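Local coordinates for protein Lpg2148(MvcA) (PDB 6K11) that probably acts as a deamidase-related deubiquitinating effector of Legionella pneumophila that regulates the host ubiquitin-conjugating enzyme UBE2N, at residues 72-83 against 118-126; 245-253 against 270-281. One frame throughout, in Å; residues are numbered along the deposited sequence.

Overall arrangement
Both contacts reach the same antiparallel sheet, and their centres lie about 15 Å apart. Contact 1 sits about 13 Å from the centre of the chain and packs helix 71-83 on the inner strand 120-129. Contact 2, about 22 Å out, joins the outermost strand 250-252 to helices 269-274 and 278-288. Although more peripheral, contact 2 is also largely buried. Strand 228-238 separates the two strands and gives evidence of opposite faces: Thr235 meets Val78 of contact 1, whereas Phe234 meets Tyr281 of contact 2. Contact 1 combines aliphatic packing with an arginine-amide grip; contact 2 relies on aromatic packing, a serine-to-backbone bond and bridging waters.

Contact 1 (72-83 against 118-126); sequences GQASNDVCELLL and TNLLIRFEI
Arg123 and Asn76 form the polar end of this contact. Both terminal nitrogens of Arg123 donate to one atom, Asn76 OD1, at 2.8 Å from NH1 and 3.0 Å from NH2. OD1 lies close to the guanidinium plane, but the two bonds differ: NH1 approaches within the carbonyl plane with an N-H...O angle of 153°, whereas NH2 stands above that plane and is more bent, at 139°. Ser75 covers one guanidinium face, its CB 3.5 Å from Arg123 CZ and over the centre of the group.

At the apolar end, Leu121 inserts its two methyls among helix side chains. Its CD2 meets Cys79 SG at 3.9 Å and Leu83 CD1 at 4.3 Å; its CD1 meets Leu82 CD2 at 4.0 Å and Val78 CG1 at 4.2 Å.

Helix 72-83 runs nearly antiparallel to strand 120-126, their axes 10.2 Å apart at closest approach, and the extended Arg123 chain spans the gap, its CG anti to the backbone N (chi1 -179°). Farther out, Phe91 of helix 85-93 touches both Arg123 and Cys79, while Ser75 OG is hydrogen-bonded to Ser233 OG on the adjoining strand. The helix laid on an antiparallel sheet is consistent with the papain-like core of related deamidases.

Chemically, the paired donors and the covered face restrict rotation of the guanidinium. Its partner is a neutral amide, so this is a directional, charge-dipole hydrogen-bonded grip that would probably not by itself neutralise the arginine charge.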
loop_
_atom_site.group_PDB
_atom_site.type_symbol
_atom_site.label_atom_id
_atom_site.label_comp_id
_atom_site.label_asym_id
_atom_site.label_seq_id
_atom_site.Cartn_x
_atom_site.Cartn_y
_atom_site.Cartn_z
ATOM N N GLY A 72 -0.780 0.303 4.267
ATOM C CA GLY A 72 -0.561 1.704 4.626
ATOM C C GLY A 72 -1.335 2.126 5.865
ATOM O O GLY A 72 -0.818 2.862 6.709
ATOM N N GLN A 73 -2.582 1.656 5.989
ATOM C CA GLN A 73 -3.383 1.919 7.182
ATOM C C GLN A 73 -2.722 1.381 8.440
ATOM O O GLN A 73 -2.701 2.055 9.472
ATOM C CB GLN A 73 -4.771 1.297 7.040
ATOM C CG GLN A 73 -5.638 1.934 5.986
ATOM C CD GLN A 73 -6.999 1.271 5.881
ATOM O OE1 GLN A 73 -7.105 0.052 5.742
ATOM N NE2 GLN A 73 -8.052 2.077 5.957
ATOM N N ALA A 74 -2.209 0.151 8.393
ATOM C CA ALA A 74 -1.548 -0.408 9.564
ATOM C C ALA A 74 -0.311 0.404 9.935
ATOM O O ALA A 74 -0.068 0.679 11.118
ATOM C CB ALA A 74 -1.177 -1.877 9.305
ATOM N N SER A 75 0.506 0.760 8.940
ATOM C CA SER A 75 1.674 1.597 9.208
ATOM C C SER A 75 1.262 2.950 9.781
ATOM O O SER A 75 1.938 3.486 10.671
ATOM C CB SER A 75 2.480 1.797 7.926
ATOM O OG SER A 75 3.088 0.583 7.520
ATOM N N ASN A 76 0.172 3.530 9.262
ATOM C CA ASN A 76 -0.311 4.812 9.778
ATOM C C ASN A 76 -0.714 4.691 11.244
ATOM O O ASN A 76 -0.442 5.597 12.044
ATOM C CB ASN A 76 -1.493 5.328 8.949
ATOM C CG ASN A 76 -1.086 5.849 7.569
ATOM O OD1 ASN A 76 0.087 6.020 7.263
ATOM N ND2 ASN A 76 -2.078 6.139 6.745
ATOM N N ASP A 77 -1.350 3.568 11.613
ATOM C CA ASP A 77 -1.744 3.322 12.998
ATOM C C ASP A 77 -0.531 3.151 13.903
ATOM O O ASP A 77 -0.503 3.677 15.020
ATOM C CB ASP A 77 -2.612 2.066 13.098
ATOM C CG ASP A 77 -4.025 2.275 12.599
ATOM O OD1 ASP A 77 -4.388 3.423 12.279
ATOM O OD2 ASP A 77 -4.770 1.262 12.513
ATOM N N VAL A 78 0.443 2.336 13.474
ATOM C CA VAL A 78 1.658 2.156 14.265
ATOM C C VAL A 78 2.343 3.503 14.497
ATOM O O VAL A 78 2.739 3.830 15.621
ATOM C CB VAL A 78 2.594 1.143 13.580
ATOM C CG1 VAL A 78 3.952 1.126 14.269
ATOM C CG2 VAL A 78 1.978 -0.265 13.643
ATOM N N CYS A 79 2.443 4.320 13.448
ATOM C CA CYS A 79 3.136 5.600 13.570
ATOM C C CYS A 79 2.384 6.557 14.487
ATOM O O CYS A 79 3.002 7.278 15.284
ATOM C CB CYS A 79 3.324 6.229 12.189
ATOM S SG CYS A 79 4.589 5.410 11.160
ATOM N N GLU A 80 1.056 6.595 14.379
ATOM C CA GLU A 80 0.276 7.470 15.247
ATOM C C GLU A 80 0.376 7.033 16.706
ATOM O O GLU A 80 0.481 7.873 17.611
ATOM C CB GLU A 80 -1.175 7.489 14.785
ATOM C CG GLU A 80 -2.050 8.493 15.489
ATOM C CD GLU A 80 -2.796 9.380 14.511
ATOM O OE1 GLU A 80 -3.977 9.693 14.777
ATOM O OE2 GLU A 80 -2.201 9.760 13.474
ATOM N N LEU A 81 0.343 5.722 16.960
ATOM C CA LEU A 81 0.436 5.263 18.339
ATOM C C LEU A 81 1.810 5.551 18.924
ATOM O O LEU A 81 1.922 6.000 20.076
ATOM C CB LEU A 81 0.116 3.773 18.421
ATOM C CG LEU A 81 -1.378 3.466 18.284
ATOM C CD1 LEU A 81 -1.583 1.970 18.048
ATOM C CD2 LEU A 81 -2.113 3.939 19.548
ATOM N N LEU A 82 2.867 5.331 18.147
ATOM C CA LEU A 82 4.208 5.458 18.708
ATOM C C LEU A 82 4.678 6.906 18.747
ATOM O O LEU A 82 5.476 7.263 19.618
ATOM C CB LEU A 82 5.200 4.601 17.910
ATOM C CG LEU A 82 5.462 3.184 18.435
ATOM C CD1 LEU A 82 4.146 2.465 18.806
ATOM C CD2 LEU A 82 6.274 2.361 17.410
ATOM N N LEU A 83 4.199 7.750 17.828
ATOM C CA LEU A 83 4.668 9.127 17.740
ATOM C C LEU A 83 3.695 10.148 18.307
ATOM O O LEU A 83 4.131 11.247 18.675
ATOM C CB LEU A 83 4.951 9.505 16.285
ATOM C CG LEU A 83 6.187 8.828 15.693
ATOM C CD1 LEU A 83 6.138 8.887 14.177
ATOM C CD2 LEU A 83 7.426 9.532 16.233
ATOM N N THR A 118 18.522 4.212 22.697
ATOM C CA THR A 118 17.624 4.734 21.676
ATOM C C THR A 118 16.540 3.722 21.315
ATOM O O THR A 118 16.740 2.505 21.395
ATOM C CB THR A 118 18.413 5.144 20.422
ATOM O OG1 THR A 118 17.583 5.949 19.575
ATOM C CG2 THR A 118 18.887 3.926 19.656
ATOM N N ASN A 119 15.374 4.250 20.940
ATOM C CA ASN A 119 14.257 3.470 20.416
ATOM C C ASN A 119 13.933 4.010 19.035
ATOM O O ASN A 119 13.640 5.202 18.893
ATOM C CB ASN A 119 13.027 3.563 21.317
ATOM C CG ASN A 119 13.304 3.082 22.711
ATOM O OD1 ASN A 119 13.285 1.886 22.985
ATOM N ND2 ASN A 119 13.579 4.022 23.610
ATOM N N LEU A 120 13.982 3.142 18.029
ATOM C CA LEU A 120 13.915 3.554 16.632
ATOM C C LEU A 120 12.686 2.962 15.957
ATOM O O LEU A 120 12.362 1.786 16.154
ATOM C CB LEU A 120 15.167 3.107 15.869
ATOM C CG LEU A 120 16.493 3.718 16.328
ATOM C CD1 LEU A 120 17.673 2.991 15.697
ATOM C CD2 LEU A 120 16.512 5.195 15.986
ATOM N N LEU A 121 12.026 3.779 15.145
ATOM C CA LEU A 121 10.930 3.343 14.286
ATOM C C LEU A 121 11.337 3.611 12.846
ATOM O O LEU A 121 11.697 4.742 12.497
ATOM C CB LEU A 121 9.626 4.072 14.620
ATOM C CG LEU A 121 8.445 3.816 13.668
ATOM C CD1 LEU A 121 7.977 2.370 13.764
ATOM C CD2 LEU A 121 7.281 4.749 13.958
ATOM N N ILE A 122 11.295 2.575 12.021
ATOM C CA ILE A 122 11.587 2.682 10.597
ATOM C C ILE A 122 10.310 2.369 9.834
ATOM O O ILE A 122 9.635 1.373 10.123
ATOM C CB ILE A 122 12.716 1.729 10.175
ATOM C CG1 ILE A 122 13.879 1.780 11.170
ATOM C CG2 ILE A 122 13.162 2.045 8.745
ATOM C CD1 ILE A 122 14.849 0.630 10.984
ATOM N N ARG A 123 9.969 3.217 8.881
ATOM C CA ARG A 123 8.844 2.962 7.994
ATOM C C ARG A 123 9.394 2.684 6.605
ATOM O O ARG A 123 10.248 3.433 6.116
ATOM C CB ARG A 123 7.866 4.144 7.962
ATOM C CG ARG A 123 6.674 3.889 7.050
ATOM C CD ARG A 123 5.540 4.902 7.207
ATOM N NE ARG A 123 4.423 4.592 6.300
ATOM C CZ ARG A 123 3.153 4.933 6.523
ATOM N NH1 ARG A 123 2.813 5.570 7.637
ATOM N NH2 ARG A 123 2.213 4.600 5.652
ATOM N N PHE A 124 8.923 1.603 5.982
ATOM C CA PHE A 124 9.381 1.187 4.663
ATOM C C PHE A 124 8.255 1.293 3.651
ATOM O O PHE A 124 7.088 1.061 3.974
ATOM C CB PHE A 124 9.870 -0.260 4.637
ATOM C CG PHE A 124 11.106 -0.505 5.431
ATOM C CD1 PHE A 124 11.025 -0.801 6.782
ATOM C CD2 PHE A 124 12.352 -0.466 4.822
ATOM C CE1 PHE A 124 12.176 -1.041 7.525
ATOM C CE2 PHE A 124 13.501 -0.708 5.553
ATOM C CZ PHE A 124 13.409 -0.999 6.910
ATOM N N GLU A 125 8.632 1.585 2.407
ATOM C CA GLU A 125 7.712 1.551 1.277
ATOM C C GLU A 125 8.367 0.767 0.147
ATOM O O GLU A 125 9.530 1.007 -0.187
ATOM C CB GLU A 125 7.348 2.968 0.824
ATOM C CG GLU A 125 6.300 3.015 -0.282
ATOM C CD GLU A 125 4.876 2.839 0.234
ATOM O OE1 GLU A 125 4.640 3.041 1.456
ATOM O OE2 GLU A 125 3.988 2.501 -0.595
ATOM N N ILE A 126 7.641 -0.195 -0.409
ATOM C CA ILE A 126 8.105 -0.968 -1.555
ATOM C C ILE A 126 7.301 -0.518 -2.760
ATOM O O ILE A 126 6.067 -0.556 -2.729
ATOM C CB ILE A 126 7.943 -2.483 -1.345
ATOM C CG1 ILE A 126 8.437 -2.915 0.040
ATOM C CG2 ILE A 126 8.634 -3.266 -2.471
ATOM C CD1 ILE A 126 9.915 -2.992 0.159
#

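Contact 2 (245-253 against 270-281)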
loop_
_atom_site.group_PDB
_atom_site.type_symbol
_atom_site.label_atom_id
_atom_site.label_comp_id
_atom_site.label_asym_id
_atom_site.label_seq_id
_atom_site.Cartn_x
_atom_site.Cartn_y
_atom_site.Cartn_z
ATOM N N SER A 245 22.574 -6.614 26.205
ATOM C CA SER A 245 21.738 -7.557 25.478
ATOM C C SER A 245 21.740 -7.242 23.981
ATOM O O SER A 245 21.872 -6.082 23.585
ATOM C CB SER A 245 20.313 -7.523 26.022
ATOM O OG SER A 245 20.283 -7.934 27.380
ATOM N N PRO A 246 21.600 -8.262 23.132
ATOM C CA PRO A 246 21.653 -8.022 21.684
ATOM C C PRO A 246 20.440 -7.238 21.195
ATOM O O PRO A 246 19.319 -7.410 21.684
ATOM C CB PRO A 246 21.686 -9.436 21.090
ATOM C CG PRO A 246 21.033 -10.296 22.125
ATOM C CD PRO A 246 21.421 -9.691 23.451
ATOM N N ARG A 247 20.680 -6.365 20.222
ATOM C CA ARG A 247 19.611 -5.547 19.664
ATOM C C ARG A 247 18.664 -6.409 18.835
ATOM O O ARG A 247 19.097 -7.310 18.109
ATOM C CB ARG A 247 20.215 -4.424 18.827
ATOM C CG ARG A 247 19.304 -3.815 17.793
ATOM C CD ARG A 247 20.015 -2.675 17.095
ATOM N NE ARG A 247 19.832 -1.407 17.797
ATOM C CZ ARG A 247 20.445 -0.274 17.463
ATOM N NH1 ARG A 247 21.295 -0.253 16.443
ATOM N NH2 ARG A 247 20.212 0.835 18.149
ATOM N N GLN A 248 17.358 -6.154 18.975
ATOM C CA GLN A 248 16.316 -6.929 18.306
ATOM C C GLN A 248 15.403 -5.986 17.539
ATOM O O GLN A 248 15.186 -4.845 17.951
ATOM C CB GLN A 248 15.475 -7.755 19.302
ATOM C CG GLN A 248 16.280 -8.561 20.308
ATOM C CD GLN A 248 16.847 -9.831 19.716
ATOM O OE1 GLN A 248 16.531 -10.200 18.582
ATOM N NE2 GLN A 248 17.692 -10.516 20.486
ATOM N N PHE A 249 14.875 -6.468 16.413
ATOM C CA PHE A 249 13.941 -5.707 15.589
ATOM C C PHE A 249 12.645 -6.485 15.438
ATOM O O PHE A 249 12.634 -7.721 15.505
ATOM C CB PHE A 249 14.506 -5.414 14.195
ATOM C CG PHE A 249 14.304 -6.542 13.192
ATOM C CD1 PHE A 249 15.160 -7.637 13.173
ATOM C CD2 PHE A 249 13.268 -6.491 12.253
ATOM C CE1 PHE A 249 14.986 -8.671 12.260
ATOM C CE2 PHE A 249 13.089 -7.530 11.337
ATOM C CZ PHE A 249 13.962 -8.615 11.334
ATOM N N TYR A 250 11.547 -5.759 15.232
ATOM C CA TYR A 250 10.240 -6.398 15.058
ATOM C C TYR A 250 9.540 -5.762 13.870
ATOM O O TYR A 250 9.270 -4.546 13.899
ATOM C CB TYR A 250 9.392 -6.279 16.325
ATOM C CG TYR A 250 10.073 -6.945 17.496
ATOM C CD1 TYR A 250 9.941 -8.313 17.718
ATOM C CD2 TYR A 250 10.905 -6.218 18.336
ATOM C CE1 TYR A 250 10.594 -8.930 18.785
ATOM C CE2 TYR A 250 11.560 -6.825 19.399
ATOM C CZ TYR A 250 11.400 -8.177 19.617
ATOM O OH TYR A 250 12.053 -8.778 20.672
ATOM N N PRO A 251 9.231 -6.522 12.816
ATOM C CA PRO A 251 8.431 -5.968 11.721
ATOM C C PRO A 251 6.947 -6.116 12.007
ATOM O O PRO A 251 6.487 -7.126 12.553
ATOM C CB PRO A 251 8.853 -6.821 10.513
ATOM C CG PRO A 251 9.175 -8.176 11.115
ATOM C CD PRO A 251 9.656 -7.910 12.546
ATOM N N TYR A 252 6.201 -5.078 11.616
ATOM C CA TYR A 252 4.756 -4.989 11.779
ATOM C C TYR A 252 4.114 -4.710 10.428
ATOM O O TYR A 252 4.577 -3.824 9.690
ATOM C CB TYR A 252 4.362 -3.842 12.735
ATOM C CG TYR A 252 5.041 -3.809 14.089
ATOM C CD1 TYR A 252 5.406 -4.969 14.754
ATOM C CD2 TYR A 252 5.281 -2.581 14.718
ATOM C CE1 TYR A 252 6.028 -4.897 16.030
ATOM C CE2 TYR A 252 5.882 -2.506 15.954
ATOM C CZ TYR A 252 6.247 -3.653 16.606
ATOM O OH TYR A 252 6.837 -3.526 17.847
ATOM N N GLN A 253 3.024 -5.412 10.115
ATOM C CA GLN A 253 2.352 -5.119 8.856
ATOM C C GLN A 253 0.946 -5.704 8.806
ATOM O O GLN A 253 0.587 -6.614 9.562
ATOM C CB GLN A 253 3.155 -5.664 7.667
ATOM C CG GLN A 253 3.244 -7.198 7.656
ATOM C CD GLN A 253 3.663 -7.704 6.302
ATOM O OE1 GLN A 253 4.724 -7.330 5.807
ATOM N NE2 GLN A 253 2.822 -8.510 5.675
ATOM N N ASP A 270 6.086 -11.641 13.469
ATOM C CA ASP A 270 7.040 -10.618 13.887
ATOM C C ASP A 270 8.213 -11.242 14.642
ATOM O O ASP A 270 9.378 -10.908 14.386
ATOM C CB ASP A 270 6.333 -9.543 14.737
ATOM C CG ASP A 270 5.809 -10.072 16.087
ATOM O OD1 ASP A 270 5.146 -11.133 16.132
ATOM O OD2 ASP A 270 6.039 -9.393 17.112
ATOM N N GLU A 271 7.923 -12.162 15.573
ATOM C CA GLU A 271 8.981 -12.795 16.361
ATOM C C GLU A 271 9.781 -13.766 15.507
ATOM O O GLU A 271 11.008 -13.856 15.640
ATOM C CB GLU A 271 8.384 -13.522 17.573
ATOM C CG GLU A 271 7.765 -12.583 18.604
ATOM C CD GLU A 271 7.388 -13.290 19.906
ATOM O OE1 GLU A 271 6.490 -12.772 20.616
ATOM O OE2 GLU A 271 7.977 -14.354 20.209
ATOM N N TYR A 272 9.093 -14.509 14.635
ATOM C CA TYR A 272 9.775 -15.407 13.710
ATOM C C TYR A 272 10.835 -14.665 12.902
ATOM O O TYR A 272 11.997 -15.089 12.837
ATOM C CB TYR A 272 8.764 -16.073 12.780
ATOM C CG TYR A 272 9.413 -17.097 11.867
ATOM C CD1 TYR A 272 9.773 -18.360 12.346
ATOM C CD2 TYR A 272 9.684 -16.795 10.534
ATOM C CE1 TYR A 272 10.379 -19.293 11.522
ATOM C CE2 TYR A 272 10.300 -17.726 9.701
ATOM C CZ TYR A 272 10.638 -18.967 10.198
ATOM O OH TYR A 272 11.237 -19.876 9.362
ATOM N N LEU A 273 10.452 -13.548 12.277
ATOM C CA LEU A 273 11.408 -12.853 11.421
ATOM C C LEU A 273 12.466 -12.148 12.251
ATOM O O LEU A 273 13.622 -12.048 11.827
ATOM C CB LEU A 273 10.689 -11.862 10.493
ATOM C CG LEU A 273 9.811 -12.506 9.415
ATOM C CD1 LEU A 273 8.890 -11.447 8.809
ATOM C CD2 LEU A 273 10.653 -13.219 8.321
ATOM N N SER A 274 12.095 -11.677 13.442
ATOM C CA SER A 274 13.067 -11.080 14.345
ATOM C C SER A 274 14.308 -11.951 14.522
ATOM O O SER A 274 15.420 -11.429 14.673
ATOM C CB SER A 274 12.417 -10.844 15.703
ATOM O OG SER A 274 13.320 -10.193 16.563
ATOM N N ARG A 275 14.138 -13.273 14.506
ATOM C CA ARG A 275 15.241 -14.155 14.854
ATOM C C ARG A 275 16.343 -14.170 13.800
ATOM O O ARG A 275 17.460 -14.600 14.106
ATOM C CB ARG A 275 14.691 -15.561 15.128
ATOM C CG ARG A 275 13.530 -15.490 16.120
ATOM C CD ARG A 275 13.249 -16.754 16.884
ATOM N NE ARG A 275 12.338 -17.599 16.140
ATOM C CZ ARG A 275 11.118 -17.956 16.536
ATOM N NH1 ARG A 275 10.616 -17.577 17.708
ATOM N NH2 ARG A 275 10.402 -18.731 15.740
ATOM N N ILE A 276 16.090 -13.674 12.584
ATOM C CA ILE A 276 17.177 -13.658 11.607
ATOM C C ILE A 276 18.142 -12.503 11.821
ATOM O O ILE A 276 19.261 -12.541 11.290
ATOM C CB ILE A 276 16.644 -13.655 10.159
ATOM C CG1 ILE A 276 16.169 -12.265 9.729
ATOM C CG2 ILE A 276 15.545 -14.717 9.986
ATOM C CD1 ILE A 276 15.835 -12.210 8.243
ATOM N N GLY A 277 17.767 -11.507 12.611
ATOM C CA GLY A 277 18.638 -10.360 12.840
ATOM C C GLY A 277 18.443 -9.268 11.804
ATOM O O GLY A 277 18.193 -9.523 10.632
ATOM N N ILE A 278 18.597 -8.018 12.256
ATOM C CA ILE A 278 18.281 -6.855 11.421
ATOM C C ILE A 278 19.217 -6.764 10.218
ATOM O O ILE A 278 18.802 -6.347 9.126
ATOM C CB ILE A 278 18.315 -5.567 12.264
ATOM C CG1 ILE A 278 17.913 -4.351 11.415
ATOM C CG2 ILE A 278 19.698 -5.366 12.901
ATOM C CD1 ILE A 278 16.538 -4.488 10.740
ATOM N N ASP A 279 20.490 -7.145 10.392
ATOM C CA ASP A 279 21.442 -7.063 9.285
ATOM C C ASP A 279 21.022 -7.978 8.141
ATOM O O ASP A 279 20.969 -7.552 6.982
ATOM C CB ASP A 279 22.854 -7.415 9.760
ATOM C CG ASP A 279 23.444 -6.371 10.694
ATOM O OD1 ASP A 279 23.169 -5.165 10.517
ATOM O OD2 ASP A 279 24.202 -6.765 11.606
ATOM N N LYS A 280 20.709 -9.240 8.455
ATOM C CA LYS A 280 20.246 -10.175 7.433
ATOM C C LYS A 280 18.934 -9.725 6.802
ATOM O O LYS A 280 18.751 -9.861 5.586
ATOM C CB LYS A 280 20.085 -11.576 8.023
ATOM C CG LYS A 280 19.966 -12.675 6.962
ATOM C CD LYS A 280 21.273 -12.827 6.184
ATOM C CE LYS A 280 22.444 -13.125 7.122
ATOM N NZ LYS A 280 23.651 -12.281 6.860
ATOM N N TYR A 281 17.995 -9.218 7.614
ATOM C CA TYR A 281 16.750 -8.681 7.058
ATOM C C TYR A 281 17.038 -7.571 6.049
ATOM O O TYR A 281 16.486 -7.563 4.943
ATOM C CB TYR A 281 15.822 -8.171 8.177
ATOM C CG TYR A 281 14.371 -7.927 7.733
ATOM C CD1 TYR A 281 13.985 -6.702 7.193
ATOM C CD2 TYR A 281 13.394 -8.919 7.863
ATOM C CE1 TYR A 281 12.675 -6.461 6.781
ATOM C CE2 TYR A 281 12.064 -8.682 7.453
ATOM C CZ TYR A 281 11.721 -7.448 6.911
ATOM O OH TYR A 281 10.417 -7.196 6.487
HETATM O O HOH W 1 18.335 -7.806 15.122
HETATM O O HOH W 2 16.111 -9.270 16.112
HETATM O O HOH W 3 13.300 -11.568 19.198
#
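Phe249 packs against Ile278 and Tyr281, anchoring the segment that leads into edge strand 250-252 of the antiparallel sheet on two consecutive helices, 269-274 and 278-288, joined by a type I beta turn from Ser274 to Gly277. Gly277 serves as N-cap of the second helix, and its positive phi lets the chain change direction there.

Aromatic and apolar contacts hold Phe249 between the turn and the second helix. Ile278 CD1 makes a CH-pi contact over the Phe249 face, 4.2 Å from the ring centroid and 22° off its normal. Tyr281 meets the Phe249 ring obliquely, with centroids 5.1 Å apart and planes at 56°; Phe249 CZ comes within 3.5 Å of Tyr281 CD2. Farther along, Pro251 CG packs on Leu273 CD1 at 4.0 Å.

Direct hydrogen bonding is supplied by Ser274, whose OG donates to Phe249 O at 2.8 Å while lying over a face of the Tyr250 ring. With OG anti to the backbone N (chi1 -176°), the hydroxyl reaches Phe249 O, tilted slightly from the carbonyl plane. Tyr250 also stacks with His9 of helix 4-19, and Asp270 forms a salt bridge with Lys13 of that helix.

Water completes the polar joint. Water 2 donates to Gln248 OE1 and Ser274 O and accepts from Phe249 N. Water 1 donates to Arg247 O at 3.1 Å and accepts from Ile278 N at 2.9 Å, bridging the strand approach to the first turn of the second helix.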